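Local coordinates for protein haloalkane dehalogenase (Mycobacterium rhodesiae, PDB 4MJ3) that catalyses the hydrolytic cleavage of carbon-halogen bonds in haloalkanes, giving the corresponding alcohol and a halide ion, at residues V24-G29 against L34-L39; V77-V82 against W106-E111; S244-S249 against P258-H263. All blocks are in the same frame, centred on the assembly; numbering follows the deposited sequence.

How the contacts relate
Contacts 1 and 2 adjoin, their centres about 7 Å apart. Strands 33-41 and 75-79 are neighbours in the central sheet, so contact 1 is the outer hairpin and contact 2 places a helix against the next strand inward. Two probable hydrogen bonds join them: H37 ND1 to D80 OD2 at 2.7 Å and L39 N to A78 O at 2.8 Å. Contact 3 lies toward the other side of the sheet, after strand 242-244. Its centre is about 31 Å from that of contact 1 and about 25 Å from that of contact 2. In alpha/beta hydrolases the active site lies at the C-terminal ends of the central strands.

Contact 1. Residues V24-G29 against L34-L39; sequences VEVDSG and LRMHYL
In V24, CG1 lies anti to the carbonyl carbon (chi1 -72°), and in Y38 the ring carbon CG sits between the backbone N and the carbonyl carbon (chi1 73°). These torsions bring V24 CG1 to 3.7 Å from Y38 CE1. The methyl meets the ring obliquely, and the two side chains cross at about a right angle. The contact is a beta hairpin, strands 22-27 and 33-41, at one edge of the sheet of the alpha/beta hydrolase fold.

Four backbone bonds hold the strands in antiparallel register. V24 pairs with M36 and V26 with L34 as hydrogen-bonded pairs. M36 N donates to V24 O at 2.8 Å, with a nearly straight N-H...O angle of 172°. V24 N returns to M36 O at 3.0 Å. L34 N to V26 O (2.8 Å) and V26 N to L34 O (2.9 Å) complete the set. E25 and R35 form the non-hydrogen-bonded pair between them. R35 N, which faces away from strand 22-27, bonds to D88 OD2.

V24, V26, L34 and M36 share the face that packs on helix 98-112, while the E25 and R35 side chains lie on the opposite face. V24 meets I112 there, V26 meets A107, and L34 meets W104. M36 is a selenomethionine. Its SE lies beside both methyls of V26, and these two side chains also cross at about a right angle. At the turn, S28 OG bonds to D30 and to G32 N, so its hydroxyl is engaged inside the turn. Across the hairpin, S28 CB touches L34 CG at 4.0 Å, and L34 CD1 lies 3.9 Å from S28 CA.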
ATOM      1  N   VAL A  24       2.062   9.342 -14.281  1.00 15.15           N
ATOM      2  CA  VAL A  24       3.205  10.228 -14.108  1.00 15.33           C
ATOM      3  C   VAL A  24       4.468   9.461 -14.477  1.00 15.76           C
ATOM      4  O   VAL A  24       4.488   8.233 -14.429  1.00 13.90           O
ATOM      5  CB  VAL A  24       3.335  10.750 -12.650  1.00 15.83           C
ATOM      6  CG1 VAL A  24       2.245  11.765 -12.330  1.00 17.67           C
ATOM      7  CG2 VAL A  24       3.348   9.601 -11.641  1.00 16.57           C
ATOM      8  N   GLU A  25       5.525  10.183 -14.795  1.00 15.14           N
ATOM      9  CA  GLU A  25       6.817   9.560 -15.091  1.00 15.71           C
ATOM     10  C   GLU A  25       7.809   9.901 -14.002  1.00 15.75           C
ATOM     11  O   GLU A  25       7.834  11.031 -13.526  1.00 16.97           O
ATOM     12  CB  GLU A  25       7.293  10.032 -16.443  1.00 20.25           C
ATOM     13  CG  GLU A  25       6.221   9.776 -17.484  1.00 26.29           C
ATOM     14  CD  GLU A  25       6.770   9.433 -18.838  1.00 43.23           C
ATOM     15  OE1 GLU A  25       7.604  10.208 -19.348  1.00 44.66           O
ATOM     16  OE2 GLU A  25       6.346   8.394 -19.381  1.00 50.48           O
ATOM     17  N   VAL A  26       8.608   8.916 -13.617  1.00 13.07           N
ATOM     18  CA  VAL A  26       9.641   9.087 -12.602  1.00 13.99           C
ATOM     19  C   VAL A  26      10.951   8.516 -13.113  1.00 13.98           C
ATOM     20  O   VAL A  26      10.954   7.681 -14.002  1.00 14.03           O
ATOM     21  CB  VAL A  26       9.250   8.424 -11.266  1.00 13.10           C
ATOM     22  CG1 VAL A  26       7.932   9.011 -10.746  1.00 14.40           C
ATOM     23  CG2 VAL A  26       9.095   6.922 -11.401  1.00 13.93           C
ATOM     24  N   ASP A  27      12.057   8.967 -12.529  1.00 16.32           N
ATOM     25  CA  ASP A  27      13.371   8.441 -12.852  1.00 17.14           C
ATOM     26  C   ASP A  27      13.458   6.969 -12.446  1.00 16.53           C
ATOM     27  O   ASP A  27      13.027   6.588 -11.364  1.00 14.04           O
ATOM     28  CB  ASP A  27      14.448   9.219 -12.095  1.00 18.44           C
ATOM     29  CG  ASP A  27      14.676  10.599 -12.645  1.00 21.99           C
ATOM     30  OD1 ASP A  27      14.224  10.907 -13.761  1.00 21.40           O
ATOM     31  OD2 ASP A  27      15.352  11.393 -11.950  1.00 30.89           O
ATOM     32  N   SER A  28      14.019   6.149 -13.327  1.00 16.92           N
ATOM     33  CA  SER A  28      14.189   4.734 -13.026  1.00 15.09           C
ATOM     34  C   SER A  28      15.223   4.497 -11.949  1.00 14.86           C
ATOM     35  O   SER A  28      15.118   3.520 -11.199  1.00 16.34           O
ATOM     36  CB  SER A  28      14.609   3.964 -14.277  1.00 17.31           C
ATOM     37  OG  SER A  28      15.941   4.304 -14.646  1.00 15.78           O
ATOM     38  N   GLY A  29      16.206   5.397 -11.867  1.00 16.37           N
ATOM     39  CA  GLY A  29      17.325   5.253 -10.949  1.00 19.25           C
ATOM     40  C   GLY A  29      18.623   4.903 -11.637  1.00 23.29           C
ATOM     41  O   GLY A  29      19.682   4.987 -11.029  1.00 26.41           O
ATOM     42  N   LEU A  34      10.347   5.547 -15.725  1.00 12.93           N
ATOM     43  CA  LEU A  34       9.266   4.588 -15.536  1.00 13.25           C
ATOM     44  C   LEU A  34       7.946   5.322 -15.444  1.00 13.03           C
ATOM     45  O   LEU A  34       7.878   6.379 -14.809  1.00 12.70           O
ATOM     46  CB  LEU A  34       9.440   3.813 -14.227  1.00 14.62           C
ATOM     47  CG  LEU A  34      10.719   3.036 -14.013  1.00 15.30           C
ATOM     48  CD1 LEU A  34      10.945   2.648 -12.546  1.00 14.65           C
ATOM     49  CD2 LEU A  34      10.710   1.793 -14.858  1.00 20.09           C
ATOM     50  N   ARG A  35       6.904   4.765 -16.034  1.00 10.84           N
ATOM     51  CA  ARG A  35       5.575   5.307 -15.890  1.00 11.28           C
ATOM     52  C   ARG A  35       4.870   4.641 -14.720  1.00 12.23           C
ATOM     53  O   ARG A  35       4.935   3.415 -14.573  1.00 11.58           O
ATOM     54  CB  ARG A  35       4.764   5.111 -17.173  1.00 11.73           C
ATOM     55  CG  ARG A  35       3.491   5.926 -17.226  1.00 13.23           C
ATOM     56  CD  ARG A  35       2.734   5.763 -18.539  1.00 14.11           C
ATOM     57  NE  ARG A  35       2.150   4.437 -18.654  1.00 12.64           N
ATOM     58  CZ  ARG A  35       1.233   4.073 -19.540  1.00 12.61           C
ATOM     59  NH1 ARG A  35       0.763   4.941 -20.420  1.00 13.99           N
ATOM     60  NH2 ARG A  35       0.747   2.839 -19.519  1.00 12.17           N
HETATM   61  N   MSE A  36       4.178   5.454 -13.913  1.00 10.60           N
HETATM   62  CA  MSE A  36       3.389   4.951 -12.783  1.00 10.33           C
HETATM   63  C   MSE A  36       1.966   5.378 -12.990  1.00  9.92           C
HETATM   64  O   MSE A  36       1.685   6.512 -13.400  1.00 11.36           O
HETATM   65  CB  MSE A  36       3.919   5.469 -11.457  1.00 10.25           C
HETATM   66  CG  MSE A  36       5.299   4.878 -11.144  1.00 11.88           C
HETATM   67 SE   MSE A  36       6.121   5.617  -9.520  1.00 10.18          SE
HETATM   68  CE  MSE A  36       4.950   4.744  -8.203  1.00 11.24           C
ATOM     69  N   HIS A  37       1.059   4.455 -12.709  1.00 10.25           N
ATOM     70  CA  HIS A  37      -0.358   4.688 -12.836  1.00 11.03           C
ATOM     71  C   HIS A  37      -0.943   5.170 -11.510  1.00 11.34           C
ATOM     72  O   HIS A  37      -0.549   4.697 -10.441  1.00 11.48           O
ATOM     73  CB  HIS A  37      -1.045   3.402 -13.242  1.00 10.96           C
ATOM     74  CG  HIS A  37      -2.543   3.440 -13.134  1.00 13.23           C
ATOM     75  ND1 HIS A  37      -3.233   2.731 -12.178  1.00 12.59           N
ATOM     76  CD2 HIS A  37      -3.484   4.073 -13.881  1.00 13.07           C
ATOM     77  CE1 HIS A  37      -4.530   2.929 -12.326  1.00 14.50           C
ATOM     78  NE2 HIS A  37      -4.711   3.759 -13.342  1.00 13.76           N
ATOM     79  N   TYR A  38      -1.881   6.096 -11.583  1.00 11.71           N
ATOM     80  CA  TYR A  38      -2.656   6.508 -10.406  1.00 12.25           C
ATOM     81  C   TYR A  38      -4.085   6.881 -10.783  1.00 11.89           C
ATOM     82  O   TYR A  38      -4.385   7.115 -11.963  1.00 13.22           O
ATOM     83  CB  TYR A  38      -1.961   7.662  -9.673  1.00 13.25           C
ATOM     84  CG  TYR A  38      -2.016   9.019 -10.359  1.00 14.59           C
ATOM     85  CD1 TYR A  38      -1.159   9.329 -11.424  1.00 14.83           C
ATOM     86  CD2 TYR A  38      -2.921   9.995  -9.951  1.00 14.54           C
ATOM     87  CE1 TYR A  38      -1.215  10.568 -12.049  1.00 17.11           C
ATOM     88  CE2 TYR A  38      -2.976  11.231 -10.571  1.00 16.46           C
ATOM     89  CZ  TYR A  38      -2.128  11.520 -11.615  1.00 17.33           C
ATOM     90  OH  TYR A  38      -2.187  12.765 -12.186  1.00 15.36           O
ATOM     91  N   LEU A  39      -4.940   6.906  -9.765  1.00 14.29           N
ATOM     92  CA  LEU A  39      -6.315   7.384  -9.851  1.00 14.78           C
ATOM     93  C   LEU A  39      -6.416   8.676  -9.076  1.00 16.68           C
ATOM     94  O   LEU A  39      -5.773   8.821  -8.026  1.00 15.45           O
ATOM     95  CB  LEU A  39      -7.257   6.391  -9.181  1.00 18.04           C
ATOM     96  CG  LEU A  39      -7.194   4.943  -9.627  1.00 21.74           C
ATOM     97  CD1 LEU A  39      -8.218   4.143  -8.850  1.00 21.45           C
ATOM     98  CD2 LEU A  39      -7.421   4.846 -11.129  1.00 23.72           C
TER

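Contact 2. Residues V77-V82 against W106-E111; sequences VAIDLV and WAAIEE
I79 meets A108 and I109 where strand 75-79 passes beneath helix 98-112. The helix belongs to a beta-alpha-beta crossover of the alpha/beta hydrolase fold. It links strand 75-79 to the parallel strand 117-121, with strand 48-52 lying between them in the sheet.

The apolar interactions carry the contact. I79 points at the helix and uses both its branches. CG2 lies 4.3 Å from A108 CB, a methyl-to-methyl touch. CD1, at the end of the longer branch, lies 4.2 Å from I109 CG1. In I79, CG1 is anti to the carbonyl carbon (chi1 -59°) and CG2 is anti to the backbone N, which spreads the two branches over neighbouring helix residues. The I79 and I109 side chains cross at about a right angle. A108 also points at the strand; with a methyl here, I79 CA and A108 CA are 8.0 Å apart. The overlap is modest, and other residues extend it. M105 and I112 of the same helix touch I79, and so do M36 and L50 from neighbouring strands. L50 also touches I109.

No hydrogen bond crosses between 77-82 and 106-111; charged side chains of both segments have partners outside. Past the strand end, D80 OD1 bonds to S59 OG, and D80 OD2 accepts from R86 N. These bonds occupy the buried carboxylate at both oxygens. On the outer side of the helix, E110 OE1 forms a salt bridge with R139.

Ring interactions involve W106, on the same helix, which stacks with H136. E110 CG lies over one face of the W106 ring, 3.5 Å from its plane and nearer the edge than the middle.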
ATOM      1  N   VAL A  77      -6.790   9.728  -4.001  1.00 14.43           N
ATOM      2  CA  VAL A  77      -5.700   9.466  -4.906  1.00 12.77           C
ATOM      3  C   VAL A  77      -5.114   8.105  -4.545  1.00 12.56           C
ATOM      4  O   VAL A  77      -4.836   7.841  -3.377  1.00 14.45           O
ATOM      5  CB  VAL A  77      -4.634  10.569  -4.801  1.00 12.89           C
ATOM      6  CG1 VAL A  77      -3.482  10.280  -5.736  1.00 12.66           C
ATOM      7  CG2 VAL A  77      -5.278  11.917  -5.101  1.00 16.06           C
ATOM      8  N   ALA A  78      -4.990   7.220  -5.531  1.00 12.60           N
ATOM      9  CA  ALA A  78      -4.434   5.884  -5.305  1.00 12.45           C
ATOM     10  C   ALA A  78      -3.339   5.653  -6.338  1.00 13.62           C
ATOM     11  O   ALA A  78      -3.547   5.904  -7.529  1.00 14.63           O
ATOM     12  CB  ALA A  78      -5.515   4.818  -5.444  1.00 13.41           C
ATOM     13  N   ILE A  79      -2.173   5.186  -5.896  1.00 10.71           N
ATOM     14  CA  ILE A  79      -1.034   5.074  -6.804  1.00 10.46           C
ATOM     15  C   ILE A  79      -0.572   3.619  -6.855  1.00  9.39           C
ATOM     16  O   ILE A  79      -0.407   3.006  -5.822  1.00  8.72           O
ATOM     17  CB  ILE A  79       0.132   5.968  -6.308  1.00 11.10           C
ATOM     18  CG1 ILE A  79      -0.307   7.432  -6.220  1.00 12.27           C
ATOM     19  CG2 ILE A  79       1.354   5.812  -7.213  1.00 12.25           C
ATOM     20  CD1 ILE A  79       0.727   8.360  -5.631  1.00 13.08           C
ATOM     21  N   ASP A  80      -0.328   3.103  -8.057  1.00 10.04           N
ATOM     22  CA  ASP A  80       0.212   1.763  -8.224  1.00  9.75           C
ATOM     23  C   ASP A  80       1.743   1.748  -8.085  1.00 11.08           C
ATOM     24  O   ASP A  80       2.458   2.459  -8.782  1.00 11.78           O
ATOM     25  CB  ASP A  80      -0.134   1.178  -9.595  1.00 10.68           C
ATOM     26  CG  ASP A  80      -1.613   0.854  -9.771  1.00 11.84           C
ATOM     27  OD1 ASP A  80      -2.393   0.796  -8.773  1.00 10.52           O
ATOM     28  OD2 ASP A  80      -2.009   0.675 -10.949  1.00 10.91           O
ATOM     29  N   LEU A  81       2.233   0.904  -7.201  1.00  8.51           N
ATOM     30  CA  LEU A  81       3.676   0.707  -7.032  1.00  8.26           C
ATOM     31  C   LEU A  81       4.303   0.223  -8.337  1.00  8.41           C
ATOM     32  O   LEU A  81       3.689  -0.507  -9.089  1.00  9.04           O
ATOM     33  CB  LEU A  81       3.932  -0.316  -5.933  1.00  9.47           C
ATOM     34  CG  LEU A  81       3.511   0.052  -4.504  1.00 11.20           C
ATOM     35  CD1 LEU A  81       3.517  -1.169  -3.602  1.00 11.79           C
ATOM     36  CD2 LEU A  81       4.416   1.123  -3.955  1.00 13.37           C
ATOM     37  N   VAL A  82       5.562   0.594  -8.542  1.00  9.78           N
ATOM     38  CA  VAL A  82       6.350   0.067  -9.650  1.00  9.66           C
ATOM     39  C   VAL A  82       6.352  -1.449  -9.482  1.00  8.56           C
ATOM     40  O   VAL A  82       6.596  -1.960  -8.397  1.00 10.25           O
ATOM     41  CB  VAL A  82       7.777   0.654  -9.637  1.00  9.07           C
ATOM     42  CG1 VAL A  82       8.670  -0.040 -10.648  1.00  8.96           C
ATOM     43  CG2 VAL A  82       7.736   2.159  -9.931  1.00 10.17           C
ATOM     44  N   TRP A 106       7.841   8.454  -3.638  1.00 11.12           N
ATOM     45  CA  TRP A 106       8.008   9.866  -3.329  1.00 10.96           C
ATOM     46  C   TRP A 106       8.005  10.686  -4.608  1.00 11.15           C
ATOM     47  O   TRP A 106       7.337  11.707  -4.667  1.00 11.95           O
ATOM     48  CB  TRP A 106       9.277  10.145  -2.524  1.00 11.93           C
ATOM     49  CG  TRP A 106       9.373  11.556  -2.124  1.00 12.79           C
ATOM     50  CD1 TRP A 106      10.322  12.445  -2.511  1.00 14.22           C
ATOM     51  CD2 TRP A 106       8.462  12.283  -1.277  1.00 14.66           C
ATOM     52  NE1 TRP A 106      10.076  13.665  -1.944  1.00 15.91           N
ATOM     53  CE2 TRP A 106       8.946  13.601  -1.185  1.00 15.17           C
ATOM     54  CE3 TRP A 106       7.306  11.945  -0.579  1.00 14.82           C
ATOM     55  CZ2 TRP A 106       8.309  14.580  -0.429  1.00 17.78           C
ATOM     56  CZ3 TRP A 106       6.674  12.923   0.181  1.00 15.68           C
ATOM     57  CH2 TRP A 106       7.165  14.212   0.245  1.00 18.15           C
ATOM     58  N   ALA A 107       8.721  10.219  -5.633  1.00 11.53           N
ATOM     59  CA  ALA A 107       8.742  10.926  -6.909  1.00 10.54           C
ATOM     60  C   ALA A 107       7.345  11.055  -7.527  1.00 10.37           C
ATOM     61  O   ALA A 107       7.009  12.109  -8.059  1.00 12.01           O
ATOM     62  CB  ALA A 107       9.685  10.255  -7.870  1.00 11.50           C
ATOM     63  N   ALA A 108       6.539  10.002  -7.426  1.00  9.92           N
ATOM     64  CA  ALA A 108       5.155  10.037  -7.892  1.00 10.10           C
ATOM     65  C   ALA A 108       4.306  11.065  -7.149  1.00 11.61           C
ATOM     66  O   ALA A 108       3.619  11.897  -7.762  1.00 14.67           O
ATOM     67  CB  ALA A 108       4.517   8.673  -7.775  1.00  9.57           C
ATOM     68  N   ILE A 109       4.391  11.045  -5.823  1.00 13.01           N
ATOM     69  CA  ILE A 109       3.678  12.012  -4.992  1.00 12.64           C
ATOM     70  C   ILE A 109       4.063  13.459  -5.386  1.00 13.52           C
ATOM     71  O   ILE A 109       3.209  14.343  -5.523  1.00 13.17           O
ATOM     72  CB  ILE A 109       3.957  11.742  -3.493  1.00 12.71           C
ATOM     73  CG1 ILE A 109       3.293  10.433  -3.085  1.00 13.63           C
ATOM     74  CG2 ILE A 109       3.470  12.887  -2.595  1.00 13.21           C
ATOM     75  CD1 ILE A 109       3.734   9.897  -1.735  1.00 14.86           C
ATOM     76  N   GLU A 110       5.363  13.692  -5.543  1.00 15.84           N
ATOM     77  CA  GLU A 110       5.869  15.006  -5.908  1.00 17.18           C
ATOM     78  C   GLU A 110       5.402  15.450  -7.290  1.00 17.51           C
ATOM     79  O   GLU A 110       5.067  16.617  -7.486  1.00 20.03           O
ATOM     80  CB  GLU A 110       7.386  15.030  -5.841  1.00 20.26           C
ATOM     81  CG  GLU A 110       7.954  14.949  -4.435  1.00 23.35           C
ATOM     82  CD  GLU A 110       7.921  16.284  -3.727  1.00 26.67           C
ATOM     83  OE1 GLU A 110       6.820  16.722  -3.342  1.00 27.30           O
ATOM     84  OE2 GLU A 110       8.994  16.897  -3.547  1.00 33.65           O
ATOM     85  N   GLU A 111       5.404  14.519  -8.237  1.00 17.33           N
ATOM     86  CA  GLU A 111       5.040  14.824  -9.618  1.00 18.91           C
ATOM     87  C   GLU A 111       3.532  15.112  -9.729  1.00 18.50           C
ATOM     88  O   GLU A 111       3.129  16.038 -10.428  1.00 19.47           O
ATOM     89  CB  GLU A 111       5.453  13.675 -10.536  1.00 22.39           C
ATOM     90  CG  GLU A 111       5.452  14.028 -12.013  1.00 35.13           C
ATOM     91  CD  GLU A 111       6.411  15.148 -12.364  1.00 34.35           C
ATOM     92  OE1 GLU A 111       7.572  15.111 -11.894  1.00 38.42           O
ATOM     93  OE2 GLU A 111       5.981  16.082 -13.081  1.00 52.77           O
TER

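Contact 3. Residues S244-S249 against P258-H263; sequences SAFSDS and PVLRGH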
ATOM      1  N   SER A 244      -5.184   4.056  14.129  1.00 12.72           N
ATOM      2  CA  SER A 244      -5.016   2.625  13.960  1.00 12.91           C
ATOM      3  C   SER A 244      -6.372   2.058  13.573  1.00 12.10           C
ATOM      4  O   SER A 244      -7.320   2.178  14.342  1.00 13.16           O
ATOM      5  CB  SER A 244      -4.522   1.991  15.265  1.00 13.54           C
ATOM      6  OG  SER A 244      -4.350   0.599  15.101  1.00 13.74           O
ATOM      7  N   ALA A 245      -6.440   1.431  12.397  1.00 11.35           N
ATOM      8  CA  ALA A 245      -7.639   0.815  11.858  1.00 11.78           C
ATOM      9  C   ALA A 245      -7.330  -0.555  11.253  1.00 12.53           C
ATOM     10  O   ALA A 245      -7.707  -0.865  10.116  1.00 12.17           O
ATOM     11  CB  ALA A 245      -8.276   1.738  10.827  1.00 11.97           C
ATOM     12  N   PHE A 246      -6.667  -1.393  12.051  1.00 11.34           N
ATOM     13  CA  PHE A 246      -6.384  -2.774  11.695  1.00 10.51           C
ATOM     14  C   PHE A 246      -7.667  -3.611  11.788  1.00 13.18           C
ATOM     15  O   PHE A 246      -8.637  -3.239  12.476  1.00 13.02           O
ATOM     16  CB  PHE A 246      -5.334  -3.387  12.638  1.00 10.56           C
ATOM     17  CG  PHE A 246      -3.929  -2.907  12.426  1.00 10.29           C
ATOM     18  CD1 PHE A 246      -3.611  -1.543  12.350  1.00 10.77           C
ATOM     19  CD2 PHE A 246      -2.883  -3.833  12.342  1.00 10.20           C
ATOM     20  CE1 PHE A 246      -2.292  -1.131  12.202  1.00 11.91           C
ATOM     21  CE2 PHE A 246      -1.550  -3.420  12.212  1.00 10.25           C
ATOM     22  CZ  PHE A 246      -1.257  -2.072  12.115  1.00 11.45           C
ATOM     23  N   SER A 247      -7.694  -4.737  11.077  1.00 11.47           N
ATOM     24  CA  SER A 247      -8.795  -5.682  11.169  1.00 12.47           C
ATOM     25  C   SER A 247      -8.526  -6.738  12.220  1.00 13.81           C
ATOM     26  O   SER A 247      -7.436  -6.784  12.814  1.00 13.28           O
ATOM     27  CB  SER A 247      -9.055  -6.332   9.801  1.00 12.73           C
ATOM     28  OG  SER A 247      -7.988  -7.197   9.451  1.00 12.65           O
ATOM     29  N   ASP A 248      -9.520  -7.592  12.457  1.00 14.75           N
ATOM     30  CA  ASP A 248      -9.442  -8.574  13.537  1.00 15.45           C
ATOM     31  C   ASP A 248      -8.977  -9.967  13.130  1.00 16.21           C
ATOM     32  O   ASP A 248      -8.827 -10.830  13.992  1.00 15.75           O
ATOM     33  CB  ASP A 248     -10.796  -8.659  14.274  1.00 16.89           C
ATOM     34  CG  ASP A 248     -11.937  -9.097  13.393  1.00 17.06           C
ATOM     35  OD1 ASP A 248     -11.755  -9.356  12.186  1.00 16.26           O
ATOM     36  OD2 ASP A 248     -13.085  -9.156  13.909  1.00 18.70           O
ATOM     37  N   SER A 249      -8.771 -10.194  11.832  1.00 15.33           N
ATOM     38  CA  SER A 249      -8.513 -11.545  11.349  1.00 14.04           C
ATOM     39  C   SER A 249      -7.301 -11.609  10.439  1.00 15.39           C
ATOM     40  O   SER A 249      -7.326 -12.294   9.421  1.00 11.47           O
ATOM     41  CB  SER A 249      -9.760 -12.105  10.641  1.00 16.13           C
ATOM     42  OG  SER A 249     -10.923 -11.984  11.468  1.00 15.04           O
ATOM     43  N   PRO A 258      -0.434  -2.912  18.340  1.00 13.92           N
ATOM     44  CA  PRO A 258      -0.177  -2.133  19.562  1.00 15.96           C
ATOM     45  C   PRO A 258       1.192  -1.467  19.593  1.00 15.48           C
ATOM     46  O   PRO A 258       1.373  -0.439  20.265  1.00 16.83           O
ATOM     47  CB  PRO A 258      -0.320  -3.168  20.687  1.00 16.50           C
ATOM     48  CG  PRO A 258      -0.095  -4.474  20.029  1.00 15.02           C
ATOM     49  CD  PRO A 258      -0.633  -4.334  18.638  1.00 14.51           C
ATOM     50  N   VAL A 259       2.146  -2.012  18.856  1.00 15.30           N
ATOM     51  CA  VAL A 259       3.494  -1.432  18.778  1.00 16.14           C
ATOM     52  C   VAL A 259       3.451  -0.106  18.014  1.00 17.03           C
ATOM     53  O   VAL A 259       3.942   0.930  18.478  1.00 17.78           O
ATOM     54  CB  VAL A 259       4.478  -2.386  18.068  1.00 18.16           C
ATOM     55  CG1 VAL A 259       5.869  -1.748  17.992  1.00 18.92           C
ATOM     56  CG2 VAL A 259       4.535  -3.721  18.798  1.00 19.12           C
ATOM     57  N   LEU A 260       2.798  -0.121  16.865  1.00 15.83           N
ATOM     58  CA  LEU A 260       2.592   1.108  16.094  1.00 16.23           C
ATOM     59  C   LEU A 260       1.762   2.145  16.857  1.00 15.27           C
ATOM     60  O   LEU A 260       2.133   3.323  16.945  1.00 19.71           O
ATOM     61  CB  LEU A 260       1.898   0.765  14.778  1.00 16.87           C
ATOM     62  CG  LEU A 260       1.930   1.756  13.635  1.00 18.39           C
ATOM     63  CD1 LEU A 260       3.350   2.225  13.336  1.00 19.96           C
ATOM     64  CD2 LEU A 260       1.305   1.092  12.416  1.00 19.68           C
ATOM     65  N   ARG A 261       0.636   1.721  17.417  1.00 17.69           N
ATOM     66  CA  ARG A 261      -0.237   2.645  18.145  1.00 17.46           C
ATOM     67  C   ARG A 261       0.504   3.294  19.326  1.00 18.81           C
ATOM     68  O   ARG A 261       0.341   4.488  19.589  1.00 20.32           O
ATOM     69  CB  ARG A 261      -1.530   1.937  18.593  1.00 20.65           C
ATOM     70  CG  ARG A 261      -2.468   2.825  19.396  1.00 21.72           C
ATOM     71  CD  ARG A 261      -3.816   2.222  19.708  1.00 22.70           C
ATOM     72  NE  ARG A 261      -3.845   0.772  19.816  1.00 25.85           N
ATOM     73  CZ  ARG A 261      -3.495   0.067  20.903  1.00 28.65           C
ATOM     74  NH1 ARG A 261      -3.570  -1.264  20.912  1.00 24.39           N
ATOM     75  NH2 ARG A 261      -3.064   0.687  21.993  1.00 37.54           N
ATOM     76  N   GLY A 262       1.286   2.505  20.054  1.00 15.79           N
ATOM     77  CA  GLY A 262       2.016   3.008  21.217  1.00 16.17           C
ATOM     78  C   GLY A 262       3.189   3.904  20.875  1.00 15.61           C
ATOM     79  O   GLY A 262       3.589   4.734  21.665  1.00 17.06           O
ATOM     80  N   HIS A 263       3.732   3.765  19.670  1.00 15.64           N
ATOM     81  CA  HIS A 263       4.944   4.480  19.274  1.00 15.31           C
ATOM     82  C   HIS A 263       4.709   5.912  18.801  1.00 16.07           C
ATOM     83  O   HIS A 263       5.535   6.802  19.039  1.00 16.57           O
ATOM     84  CB  HIS A 263       5.620   3.721  18.149  1.00 15.52           C
ATOM     85  CG  HIS A 263       6.939   4.301  17.733  1.00 16.71           C
ATOM     86  ND1 HIS A 263       7.993   4.436  18.604  1.00 17.23           N
ATOM     87  CD2 HIS A 263       7.381   4.777  16.542  1.00 16.20           C
ATOM     88  CE1 HIS A 263       9.030   4.966  17.974  1.00 17.91           C
ATOM     89  NE2 HIS A 263       8.682   5.185  16.720  1.00 18.73           N
TER
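F246 turns the edge of its ring to L260, and its CZ lies 4.1 Å from L260 CD2. The methyl sits near the ring plane, so this is an edge contact and not a packing over the face. The two side chains cross at about a right angle. In L260, CG is anti to the backbone N (chi1 -162°), and this carries the isobutyl group out from the helix to the ring. W232 of helix 225-235 and A145 of strand 140-145 also touch L260, so the apolar patch runs on beyond the two segments.

The contact joins the end of strand 242-244 to helix 256-263, the next helix in the chain. This strand lies near the far edge of the sheet of an alpha/beta hydrolase fold, with V273 and I275 pairing beside its end. In this fold the loop after the seventh strand commonly carries the acid of the catalytic triad, so 244-249 probably lies close to it.

A second, looser approach lies at the strand end. S244 CB comes within 4.5 Å of R261 CB, and both side chains point across the contact. Their polar ends converge on a third residue, E257, in the first turn of the helix. S244 OG bonds to E257 OE2, and R261 NH1 makes a salt bridge with E257 OE1. One carboxylate thus takes both groups.

Further along the loop, S249 OG donates to D248 OD1 at 2.8 Å, coming from above the carboxylate plane. D248 OD2 accepts from G277 N, which ties this loop to the segment before helix 282-300.

Between 244-249 and 258-263, then, only carbon contacts are direct. The polar link runs through E257, whose negative charge would be offset by R261 and probably steadied by the S244 hydroxyl.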